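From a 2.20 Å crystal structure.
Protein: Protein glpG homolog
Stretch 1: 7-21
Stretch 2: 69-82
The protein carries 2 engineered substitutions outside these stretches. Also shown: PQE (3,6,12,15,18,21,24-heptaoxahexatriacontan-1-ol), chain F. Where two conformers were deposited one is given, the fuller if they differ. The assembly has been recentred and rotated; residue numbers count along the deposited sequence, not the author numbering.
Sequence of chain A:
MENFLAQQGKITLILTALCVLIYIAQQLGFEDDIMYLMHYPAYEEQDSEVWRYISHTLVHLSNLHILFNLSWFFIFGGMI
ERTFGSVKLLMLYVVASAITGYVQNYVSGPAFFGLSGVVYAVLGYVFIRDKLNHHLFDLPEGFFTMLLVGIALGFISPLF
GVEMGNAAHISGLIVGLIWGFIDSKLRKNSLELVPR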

ATOM      1  N   GLN A   7      14.820 -15.228   0.343  1.00 84.88           N
ATOM      2  CA  GLN A   7      13.894 -15.395   1.458  1.00 82.13           C
ATOM      3  C   GLN A   7      12.630 -14.557   1.250  1.00 79.58           C
ATOM      4  O   GLN A   7      11.518 -15.086   1.229  1.00 79.41           O
ATOM      5  CB  GLN A   7      14.575 -14.998   2.773  1.00 82.45           C
ATOM      6  CG  GLN A   7      13.732 -15.239   4.017  1.00 82.57           C
ATOM      7  CD  GLN A   7      14.442 -14.821   5.291  1.00 82.71           C
ATOM      8  OE1 GLN A   7      15.358 -13.999   5.265  1.00 82.64           O
ATOM      9  NE2 GLN A   7      14.008 -15.374   6.419  1.00 82.77           N
ATOM     10  N   GLN A   8      12.814 -13.250   1.095  1.00 76.30           N
ATOM     11  CA  GLN A   8      11.695 -12.335   0.904  1.00 73.31           C
ATOM     12  C   GLN A   8      10.903 -12.646  -0.367  1.00 70.50           C
ATOM     13  O   GLN A   8      11.340 -13.429  -1.214  1.00 71.13           O
ATOM     14  CB  GLN A   8      12.171 -10.877   0.903  1.00 74.04           C
ATOM     15  CG  GLN A   8      12.588 -10.342   2.277  1.00 74.71           C
ATOM     16  CD  GLN A   8      13.867 -10.975   2.806  1.00 75.33           C
ATOM     17  OE1 GLN A   8      14.148 -10.921   4.005  1.00 75.49           O
ATOM     18  NE2 GLN A   8      14.649 -11.570   1.914  1.00 75.61           N
ATOM     19  N   GLY A   9       9.730 -12.038  -0.485  1.00 66.28           N
ATOM     20  CA  GLY A   9       8.863 -12.273  -1.626  1.00 60.79           C
ATOM     21  C   GLY A   9       9.342 -11.608  -2.897  1.00 56.56           C
ATOM     22  O   GLY A   9       9.891 -10.505  -2.866  1.00 54.33           O
ATOM     23  N   LYS A  10       9.106 -12.277  -4.024  1.00 53.27           N
ATOM     24  CA  LYS A  10       9.499 -11.765  -5.330  1.00 50.37           C
ATOM     25  C   LYS A  10       8.692 -10.525  -5.738  1.00 47.87           C
ATOM     26  O   LYS A  10       9.242  -9.582  -6.295  1.00 45.24           O
ATOM     27  CB  LYS A  10       9.383 -12.863  -6.389  1.00 52.18           C
ATOM     28  CG  LYS A  10      10.360 -14.012  -6.183  1.00 53.06           C
ATOM     29  CD  LYS A  10      10.164 -15.108  -7.214  1.00 54.72           C
ATOM     30  CE  LYS A  10      11.173 -16.238  -7.008  1.00 55.67           C
ATOM     31  NZ  LYS A  10      11.025 -17.313  -8.029  1.00 56.21           N
ATOM     32  N   ILE A  11       7.392 -10.532  -5.462  1.00 45.72           N
ATOM     33  CA  ILE A  11       6.547  -9.382  -5.798  1.00 44.03           C
ATOM     34  C   ILE A  11       6.915  -8.167  -4.935  1.00 44.38           C
ATOM     35  O   ILE A  11       7.046  -7.054  -5.442  1.00 43.98           O
ATOM     36  CB  ILE A  11       5.053  -9.706  -5.648  1.00 43.16           C
ATOM     37  CG1 ILE A  11       4.645 -10.825  -6.625  1.00 42.69           C
ATOM     38  CG2 ILE A  11       4.204  -8.452  -5.901  1.00 43.92           C
ATOM     39  CD1 ILE A  11       4.771 -10.446  -8.107  1.00 40.04           C
ATOM     40  N   THR A  12       7.077  -8.393  -3.632  1.00 43.43           N
ATOM     41  CA  THR A  12       7.500  -7.337  -2.708  1.00 46.12           C
ATOM     42  C   THR A  12       8.771  -6.691  -3.237  1.00 46.38           C
ATOM     43  O   THR A  12       8.856  -5.469  -3.377  1.00 48.36           O
ATOM     44  CB  THR A  12       7.819  -7.914  -1.305  1.00 46.17           C
ATOM     45  OG1 THR A  12       6.637  -8.497  -0.740  1.00 47.34           O
ATOM     46  CG2 THR A  12       8.332  -6.827  -0.384  1.00 47.72           C
ATOM     47  N   LEU A  13       9.762  -7.528  -3.521  1.00 46.32           N
ATOM     48  CA  LEU A  13      11.042  -7.078  -4.042  1.00 46.85           C
ATOM     49  C   LEU A  13      10.907  -6.309  -5.347  1.00 46.93           C
ATOM     50  O   LEU A  13      11.497  -5.251  -5.502  1.00 47.58           O
ATOM     51  CB  LEU A  13      12.009  -8.254  -4.190  0.65 46.68           C
ATOM     52  CG  LEU A  13      12.558  -8.762  -2.856  0.65 46.76           C
ATOM     53  CD1 LEU A  13      13.206 -10.122  -3.001  0.65 47.04           C
ATOM     54  CD2 LEU A  13      13.537  -7.749  -2.276  0.65 47.35           C
ATOM     55  N   ILE A  14      10.132  -6.844  -6.290  1.00 45.88           N
ATOM     56  CA  ILE A  14       9.923  -6.162  -7.569  1.00 46.98           C
ATOM     57  C   ILE A  14       9.302  -4.773  -7.399  1.00 47.52           C
ATOM     58  O   ILE A  14       9.702  -3.818  -8.071  1.00 49.07           O
ATOM     59  CB  ILE A  14       9.042  -6.984  -8.536  1.00 48.61           C
ATOM     60  CG1 ILE A  14       9.825  -8.174  -9.099  1.00 48.96           C
ATOM     61  CG2 ILE A  14       8.559  -6.104  -9.681  1.00 49.07           C
ATOM     62  CD1 ILE A  14       9.039  -9.001 -10.106  1.00 49.59           C
ATOM     63  N   LEU A  15       8.303  -4.668  -6.522  1.00 46.52           N
ATOM     64  CA  LEU A  15       7.621  -3.388  -6.289  1.00 46.87           C
ATOM     65  C   LEU A  15       8.515  -2.380  -5.568  1.00 47.56           C
ATOM     66  O   LEU A  15       8.514  -1.182  -5.889  1.00 49.10           O
ATOM     67  CB  LEU A  15       6.308  -3.601  -5.525  1.00 46.63           C
ATOM     68  CG  LEU A  15       5.192  -4.284  -6.316  1.00 48.10           C
ATOM     69  CD1 LEU A  15       4.009  -4.632  -5.415  1.00 48.68           C
ATOM     70  CD2 LEU A  15       4.747  -3.407  -7.488  1.00 47.60           C
ATOM     71  N   THR A  16       9.289  -2.860  -4.610  1.00 47.12           N
ATOM     72  CA  THR A  16      10.212  -1.989  -3.896  1.00 48.48           C
ATOM     73  C   THR A  16      11.277  -1.454  -4.856  1.00 48.11           C
ATOM     74  O   THR A  16      11.493  -0.241  -4.951  1.00 48.56           O
ATOM     75  CB  THR A  16      10.869  -2.729  -2.727  1.00 48.69           C
ATOM     76  OG1 THR A  16       9.845  -3.263  -1.871  1.00 49.12           O
ATOM     77  CG2 THR A  16      11.765  -1.791  -1.931  1.00 49.33           C
ATOM     78  N   ALA A  17      11.886  -2.356  -5.621  1.00 48.02           N
ATOM     79  CA  ALA A  17      12.928  -1.977  -6.579  1.00 48.68           C
ATOM     80  C   ALA A  17      12.412  -1.039  -7.683  1.00 48.68           C
ATOM     81  O   ALA A  17      13.154  -0.192  -8.174  1.00 48.45           O
ATOM     82  CB  ALA A  17      13.580  -3.218  -7.184  1.00 47.86           C
ATOM     83  N   LEU A  18      11.158  -1.215  -8.089  1.00 49.34           N
ATOM     84  CA  LEU A  18      10.556  -0.334  -9.098  1.00 50.89           C
ATOM     85  C   LEU A  18      10.416   1.078  -8.560  1.00 51.08           C
ATOM     86  O   LEU A  18      10.670   2.056  -9.273  1.00 51.81           O
ATOM     87  CB  LEU A  18       9.185  -0.851  -9.554  1.00 50.80           C
ATOM     88  CG  LEU A  18       9.149  -1.879 -10.682  1.00 52.08           C
ATOM     89  CD1 LEU A  18       7.717  -2.300 -10.964  1.00 51.91           C
ATOM     90  CD2 LEU A  18       9.792  -1.305 -11.938  1.00 52.17           C
ATOM     91  N   CYS A  19       9.954   1.185  -7.318  1.00 50.45           N
ATOM     92  CA  CYS A  19       9.810   2.483  -6.670  1.00 49.82           C
ATOM     93  C   CYS A  19      11.153   3.184  -6.587  1.00 50.12           C
ATOM     94  O   CYS A  19      11.260   4.365  -6.910  1.00 50.81           O
ATOM     95  CB  CYS A  19       9.190   2.344  -5.275  1.00 48.03           C
ATOM     96  SG  CYS A  19       7.390   2.005  -5.267  1.00 48.31           S
ATOM     97  N   VAL A  20      12.181   2.453  -6.157  1.00 50.01           N
ATOM     98  CA  VAL A  20      13.523   3.014  -6.059  1.00 49.44           C
ATOM     99  C   VAL A  20      14.030   3.480  -7.424  1.00 51.25           C
ATOM    100  O   VAL A  20      14.606   4.558  -7.540  1.00 51.68           O
ATOM    101  CB  VAL A  20      14.541   1.997  -5.473  1.00 49.32           C
ATOM    102  CG1 VAL A  20      15.950   2.608  -5.447  1.00 47.00           C
ATOM    103  CG2 VAL A  20      14.124   1.558  -4.083  1.00 47.60           C
ATOM    104  N   LEU A  21      13.803   2.668  -8.456  1.00 52.27           N
ATOM    105  CA  LEU A  21      14.278   2.999  -9.803  1.00 52.42           C
ATOM    106  C   LEU A  21      13.589   4.222 -10.390  1.00 51.33           C
ATOM    107  O   LEU A  21      14.222   5.050 -11.042  1.00 51.66           O
ATOM    108  CB  LEU A  21      14.137   1.805 -10.739  1.00 54.76           C
ATOM    109  CG  LEU A  21      15.014   0.602 -10.394  1.00 56.75           C
ATOM    110  CD1 LEU A  21      14.764  -0.536 -11.375  1.00 57.44           C
ATOM    111  CD2 LEU A  21      16.481   0.998 -10.395  1.00 56.92           C
ATOM    112  N   ASN A  69       7.702   4.787   3.349  1.00 52.45           N
ATOM    113  CA  ASN A  69       6.807   3.920   2.581  1.00 52.21           C
ATOM    114  C   ASN A  69       7.410   2.550   2.280  1.00 51.70           C
ATOM    115  O   ASN A  69       6.803   1.521   2.582  1.00 52.71           O
ATOM    116  CB  ASN A  69       6.348   4.594   1.291  1.00 52.75           C
ATOM    117  CG  ASN A  69       5.263   5.612   1.525  1.00 54.40           C
ATOM    118  OD1 ASN A  69       4.626   6.080   0.585  1.00 56.82           O
ATOM    119  ND2 ASN A  69       4.993   5.910   2.788  1.00 55.10           N
ATOM    120  N   LEU A  70       8.606   2.537   1.691  1.00 51.91           N
ATOM    121  CA  LEU A  70       9.275   1.282   1.335  1.00 50.63           C
ATOM    122  C   LEU A  70       9.656   0.407   2.525  1.00 50.97           C
ATOM    123  O   LEU A  70       9.653  -0.819   2.416  1.00 51.23           O
ATOM    124  CB  LEU A  70      10.489   1.526   0.431  1.00 49.74           C
ATOM    125  CG  LEU A  70      10.145   1.914  -1.010  1.00 50.14           C
ATOM    126  CD1 LEU A  70      11.348   1.735  -1.924  1.00 50.35           C
ATOM    127  CD2 LEU A  70       8.991   1.065  -1.505  1.00 48.78           C
ATOM    128  N   SER A  71      10.059   1.031   3.632  1.00 50.94           N
ATOM    129  CA  SER A  71      10.396   0.283   4.848  1.00 51.28           C
ATOM    130  C   SER A  71       9.186  -0.527   5.304  1.00 51.20           C
ATOM    131  O   SER A  71       9.262  -1.743   5.464  1.00 52.19           O
ATOM    132  CB  SER A  71      10.819   1.230   5.974  1.00 51.59           C
ATOM    133  OG  SER A  71      11.943   2.014   5.605  1.00 53.63           O
ATOM    134  N   TRP A  72       8.073   0.169   5.526  1.00 50.55           N
ATOM    135  CA  TRP A  72       6.839  -0.460   5.971  1.00 51.40           C
ATOM    136  C   TRP A  72       6.281  -1.468   4.962  1.00 51.11           C
ATOM    137  O   TRP A  72       5.823  -2.543   5.349  1.00 51.50           O
ATOM    138  CB  TRP A  72       5.793   0.601   6.323  1.00 54.08           C
ATOM    139  CG  TRP A  72       6.074   1.310   7.614  1.00 56.50           C
ATOM    140  CD1 TRP A  72       6.968   2.322   7.818  1.00 57.71           C
ATOM    141  CD2 TRP A  72       5.455   1.060   8.879  1.00 57.88           C
ATOM    142  NE1 TRP A  72       6.947   2.712   9.136  1.00 58.76           N
ATOM    143  CE2 TRP A  72       6.022   1.956   9.807  1.00 58.77           C
ATOM    144  CE3 TRP A  72       4.472   0.166   9.318  1.00 58.89           C
ATOM    145  CZ2 TRP A  72       5.646   1.979  11.150  1.00 59.77           C
ATOM    146  CZ3 TRP A  72       4.096   0.194  10.649  1.00 59.53           C
ATOM    147  CH2 TRP A  72       4.679   1.095  11.550  1.00 59.87           C
ATOM    148  N   PHE A  73       6.324  -1.129   3.675  1.00 49.80           N
ATOM    149  CA  PHE A  73       5.842  -2.054   2.636  1.00 50.21           C
ATOM    150  C   PHE A  73       6.735  -3.286   2.507  1.00 50.12           C
ATOM    151  O   PHE A  73       6.244  -4.392   2.291  1.00 49.45           O
ATOM    152  CB  PHE A  73       5.714  -1.362   1.271  1.00 49.96           C
ATOM    153  CG  PHE A  73       5.216  -2.283   0.160  1.00 51.10           C
ATOM    154  CD1 PHE A  73       3.869  -2.582   0.041  1.00 50.34           C
ATOM    155  CD2 PHE A  73       6.104  -2.846  -0.751  1.00 51.05           C
ATOM    156  CE1 PHE A  73       3.411  -3.419  -0.969  1.00 51.12           C
ATOM    157  CE2 PHE A  73       5.653  -3.691  -1.759  1.00 50.82           C
ATOM    158  CZ  PHE A  73       4.309  -3.970  -1.873  1.00 51.10           C
ATOM    159  N   PHE A  74       8.047  -3.099   2.627  1.00 49.57           N
ATOM    160  CA  PHE A  74       8.954  -4.223   2.481  1.00 49.66           C
ATOM    161  C   PHE A  74       8.729  -5.230   3.603  1.00 49.18           C
ATOM    162  O   PHE A  74       8.577  -6.426   3.356  1.00 48.25           O
ATOM    163  CB  PHE A  74      10.413  -3.761   2.442  1.00 50.91           C
ATOM    164  CG  PHE A  74      11.380  -4.851   2.072  1.00 51.70           C
ATOM    165  CD1 PHE A  74      11.579  -5.197   0.742  1.00 52.03           C
ATOM    166  CD2 PHE A  74      12.081  -5.538   3.050  1.00 51.44           C
ATOM    167  CE1 PHE A  74      12.457  -6.220   0.395  1.00 51.76           C
ATOM    168  CE2 PHE A  74      12.959  -6.557   2.709  1.00 52.11           C
ATOM    169  CZ  PHE A  74      13.148  -6.894   1.378  1.00 51.65           C
ATOM    170  N   ILE A  75       8.634  -4.725   4.829  1.00 48.64           N
ATOM    171  CA  ILE A  75       8.398  -5.564   5.990  1.00 48.04           C
ATOM    172  C   ILE A  75       7.036  -6.259   5.976  1.00 49.30           C
ATOM    173  O   ILE A  75       6.965  -7.482   6.038  1.00 49.33           O
ATOM    174  CB  ILE A  75       8.533  -4.767   7.304  1.00 48.53           C
ATOM    175  CG1 ILE A  75       9.987  -4.343   7.524  1.00 47.78           C
ATOM    176  CG2 ILE A  75       8.042  -5.602   8.481  1.00 47.93           C
ATOM    177  CD1 ILE A  75      10.230  -3.644   8.866  1.00 49.20           C
ATOM    178  N   PHE A  76       5.957  -5.480   5.884  1.00 50.07           N
ATOM    179  CA  PHE A  76       4.602  -6.043   5.962  1.00 49.93           C
ATOM    180  C   PHE A  76       4.053  -6.597   4.646  1.00 50.22           C
ATOM    181  O   PHE A  76       3.260  -7.542   4.650  1.00 49.88           O
ATOM    182  CB  PHE A  76       3.635  -5.070   6.640  1.00 50.64           C
ATOM    183  CG  PHE A  76       4.017  -4.739   8.068  1.00 51.95           C
ATOM    184  CD1 PHE A  76       4.850  -3.665   8.346  1.00 51.96           C
ATOM    185  CD2 PHE A  76       3.615  -5.557   9.116  1.00 51.90           C
ATOM    186  CE1 PHE A  76       5.242  -3.384   9.654  1.00 53.05           C
ATOM    187  CE2 PHE A  76       3.997  -5.277  10.431  1.00 53.03           C
ATOM    188  CZ  PHE A  76       4.815  -4.195  10.696  1.00 52.28           C
ATOM    189  N   GLY A  77       4.443  -5.989   3.530  1.00 49.85           N
ATOM    190  CA  GLY A  77       4.092  -6.523   2.226  1.00 48.71           C
ATOM    191  C   GLY A  77       4.760  -7.883   2.106  1.00 49.64           C
ATOM    192  O   GLY A  77       4.176  -8.839   1.579  1.00 48.35           O
ATOM    193  N   GLY A  78       5.974  -7.976   2.649  1.00 48.27           N
ATOM    194  CA  GLY A  78       6.734  -9.228   2.662  1.00 49.27           C
ATOM    195  C   GLY A  78       6.063 -10.292   3.515  1.00 50.46           C
ATOM    196  O   GLY A  78       5.952 -11.444   3.100  1.00 50.32           O
ATOM    197  N   MET A  79       5.637  -9.916   4.723  1.00 51.43           N
ATOM    198  CA  MET A  79       4.902 -10.849   5.582  1.00 52.03           C
ATOM    199  C   MET A  79       3.734 -11.454   4.825  1.00 51.09           C
ATOM    200  O   MET A  79       3.516 -12.661   4.873  1.00 50.85           O
ATOM    201  CB  MET A  79       4.364 -10.155   6.833  1.00 53.83           C
ATOM    202  CG  MET A  79       5.402  -9.803   7.863  1.00 55.73           C
ATOM    203  SD  MET A  79       4.615  -9.240   9.383  1.00 58.96           S
ATOM    204  CE  MET A  79       6.052  -8.688  10.315  1.00 57.68           C
ATOM    205  N   ILE A  80       2.944 -10.597   4.179  1.00 49.51           N
ATOM    206  CA  ILE A  80       1.781 -11.048   3.410  1.00 49.23           C
ATOM    207  C   ILE A  80       2.189 -12.016   2.312  1.00 49.34           C
ATOM    208  O   ILE A  80       1.609 -13.092   2.172  1.00 49.46           O
ATOM    209  CB  ILE A  80       1.004  -9.858   2.781  1.00 48.09           C
ATOM    210  CG1 ILE A  80       0.357  -9.007   3.873  1.00 47.28           C
ATOM    211  CG2 ILE A  80      -0.064 -10.364   1.815  1.00 47.90           C
ATOM    212  CD1 ILE A  80      -0.483  -7.859   3.336  1.00 48.34           C
ATOM    213  N   GLU A  81       3.197 -11.642   1.535  1.00 49.82           N
ATOM    214  CA  GLU A  81       3.654 -12.503   0.456  1.00 51.04           C
ATOM    215  C   GLU A  81       4.118 -13.867   0.965  1.00 51.76           C
ATOM    216  O   GLU A  81       3.723 -14.903   0.434  1.00 51.75           O
ATOM    217  CB  GLU A  81       4.761 -11.837  -0.350  1.00 51.05           C
ATOM    218  CG  GLU A  81       5.247 -12.692  -1.501  1.00 51.78           C
ATOM    219  CD  GLU A  81       5.943 -11.883  -2.559  1.00 50.98           C
ATOM    220  OE1 GLU A  81       6.439 -10.790  -2.233  1.00 50.93           O
ATOM    221  OE2 GLU A  81       5.991 -12.338  -3.720  1.00 51.59           O
ATOM    222  N   ARG A  82       4.946 -13.862   2.004  1.00 52.27           N
ATOM    223  CA  ARG A  82       5.478 -15.105   2.557  1.00 53.54           C
ATOM    224  C   ARG A  82       4.427 -15.929   3.287  1.00 52.95           C
ATOM    225  O   ARG A  82       4.578 -17.136   3.442  1.00 54.22           O
ATOM    226  CB  ARG A  82       6.663 -14.824   3.482  1.00 54.59           C
ATOM    227  CG  ARG A  82       7.946 -14.464   2.757  1.00 56.38           C
ATOM    228  CD  ARG A  82       9.111 -14.256   3.730  1.00 58.52           C
ATOM    229  NE  ARG A  82       9.010 -12.994   4.465  1.00 59.63           N
ATOM    230  CZ  ARG A  82       8.517 -12.874   5.694  1.00 60.47           C
ATOM    231  NH1 ARG A  82       8.090 -13.946   6.351  1.00 61.35           N
ATOM    232  NH2 ARG A  82       8.470 -11.683   6.277  1.00 60.18           N
TER
HETATM  233  O47 PQE F 205      18.165  14.374  -2.773  0.65 57.02           O
HETATM  234  C68 PQE F 205      17.310  15.105  -1.880  0.65 59.42           C
HETATM  235  C52 PQE F 205      15.858  14.970  -2.335  0.65 60.51           C
HETATM  236  O70 PQE F 205      15.007  15.670  -1.425  0.65 61.67           O
HETATM  237  C55 PQE F 205      14.454  14.803  -0.433  0.65 62.12           C
HETATM  238  C58 PQE F 205      13.853  15.633   0.697  0.65 63.29           C
HETATM  239  O71 PQE F 205      13.700  14.820   1.861  0.65 64.45           O
HETATM  240  C61 PQE F 205      14.549  15.250   2.925  0.65 65.55           C
HETATM  241  C62 PQE F 205      15.874  15.746   2.355  0.65 66.25           C
HETATM  242  C63 PQE F 205      17.058  15.230   3.165  0.65 67.25           C
HETATM  243  C66 PQE F 205      16.803  13.820   3.686  1.00 67.94           C
HETATM  244  C67 PQE F 205      17.454  12.774   2.788  1.00 69.16           C
HETATM  245  O72 PQE F 205      17.106  11.469   3.253  1.00 70.90           O
HETATM  246  C65 PQE F 205      17.700  10.447   2.450  1.00 71.66           C
HETATM  247  C64 PQE F 205      17.220   9.074   2.915  1.00 71.77           C
HETATM  248  O73 PQE F 205      17.622   8.077   1.973  1.00 72.10           O
HETATM  249  C60 PQE F 205      17.156   8.362   0.654  1.00 72.48           C
HETATM  250  C59 PQE F 205      16.650   7.079   0.001  1.00 72.94           C
HETATM  251  O74 PQE F 205      16.346   7.324  -1.373  1.00 73.48           O
HETATM  252  C57 PQE F 205      15.456   6.342  -1.908  1.00 74.01           C
HETATM  253  C56 PQE F 205      15.839   4.956  -1.396  1.00 74.41           C
HETATM  254  O75 PQE F 205      14.826   4.459  -0.518  1.00 74.79           O
HETATM  255  C54 PQE F 205      15.364   3.549   0.442  1.00 75.53           C
HETATM  256  C53 PQE F 205      14.234   2.754   1.089  1.00 76.19           C
HETATM  257  O76 PQE F 205      14.592   1.374   1.152  1.00 76.71           O
HETATM  258  C51 PQE F 205      14.238   0.790   2.407  1.00 77.61           C
HETATM  259  C50 PQE F 205      14.429  -0.725   2.353  1.00 78.26           C
HETATM  260  C49 PQE F 205      13.714  -1.409   3.515  1.00 79.10           C
HETATM  261  C48 PQE F 205      14.668  -2.283   4.323  1.00 79.87           C
HETATM  262  C47 PQE F 205      13.961  -2.889   5.530  1.00 80.93           C
HETATM  263  C46 PQE F 205      14.578  -2.396   6.835  1.00 82.01           C
HETATM  264  C45 PQE F 205      13.622  -2.595   8.008  1.00 83.01           C
HETATM  265  C44 PQE F 205      14.115  -1.864   9.255  1.00 83.92           C
HETATM  266  C43 PQE F 205      13.251  -2.195  10.471  1.00 84.67           C
HETATM  267  C42 PQE F 205      14.103  -2.666  11.646  1.00 85.18           C
HETATM  268  C41 PQE F 205      13.572  -2.127  12.970  1.00 85.49           C
HETATM  269  C40 PQE F 205      14.699  -1.599  13.838  1.00 85.76           C

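Helices 10-21 and 69-82 run nearly antiparallel, at 153°, with their axes approaching to 8.9 Å, so that the start of stretch 2 packs against the later turns of stretch 1. Leu70 points toward its partner and fills the space beside three residues: Leu70 CD1 lies 3.6 Å from Thr16 CG2 and 3.5 Å from Val20 CG2, and both Leu70 CD1 and Leu70 CD2 are 4.0 Å from Cys19 CB. The next two residues, Ser71 and Trp72, make no contact with stretch 1.

Phe73 and Phe74 both leave the backbone sideways, but their t rotamers bring the rings nearer. Phe73 CZ packs on Leu15 CD1 at 3.6 Å, and Thr16 OG1 lies at the ring edge, 3.9 Å from Phe73 CD2. That hydroxyl is already engaged within its own helix, donating to Thr12 O (OG1 to O, 2.8 Å). Phe74 has the largest area covered by the other stretch. Its edge meets Leu13, with CE1 3.3 Å from Leu13 CD2, and its CZ lies 3.6 Å from Gln8 CG.

Gly77 and Gly78, with Phe73 and Glu81, form the hole that receives the Thr12 side chain, whose OG1 comes within 3.5 Å of Gly78 CA.

Glu81 then provides the polar anchor. Its carboxylate meets the first turn of helix 10-21, where backbone amides have no preceding helical carbonyl to bind. OE1 accepts from both Thr12 N (2.8 Å) and Thr12 OG1 (2.7 Å), and OE2 accepts from Ile11 N (2.9 Å). Lys10 N is 3.1 Å from Glu81 OE2, but the angle is poor. Gly9 CA approaches Glu81 OE1 to 2.9 Å; a CB on Gly9 would collide with that oxygen. At the end, Arg82 lays its CD 3.6 Å from Gln7 O, a contact through its aliphatic portion.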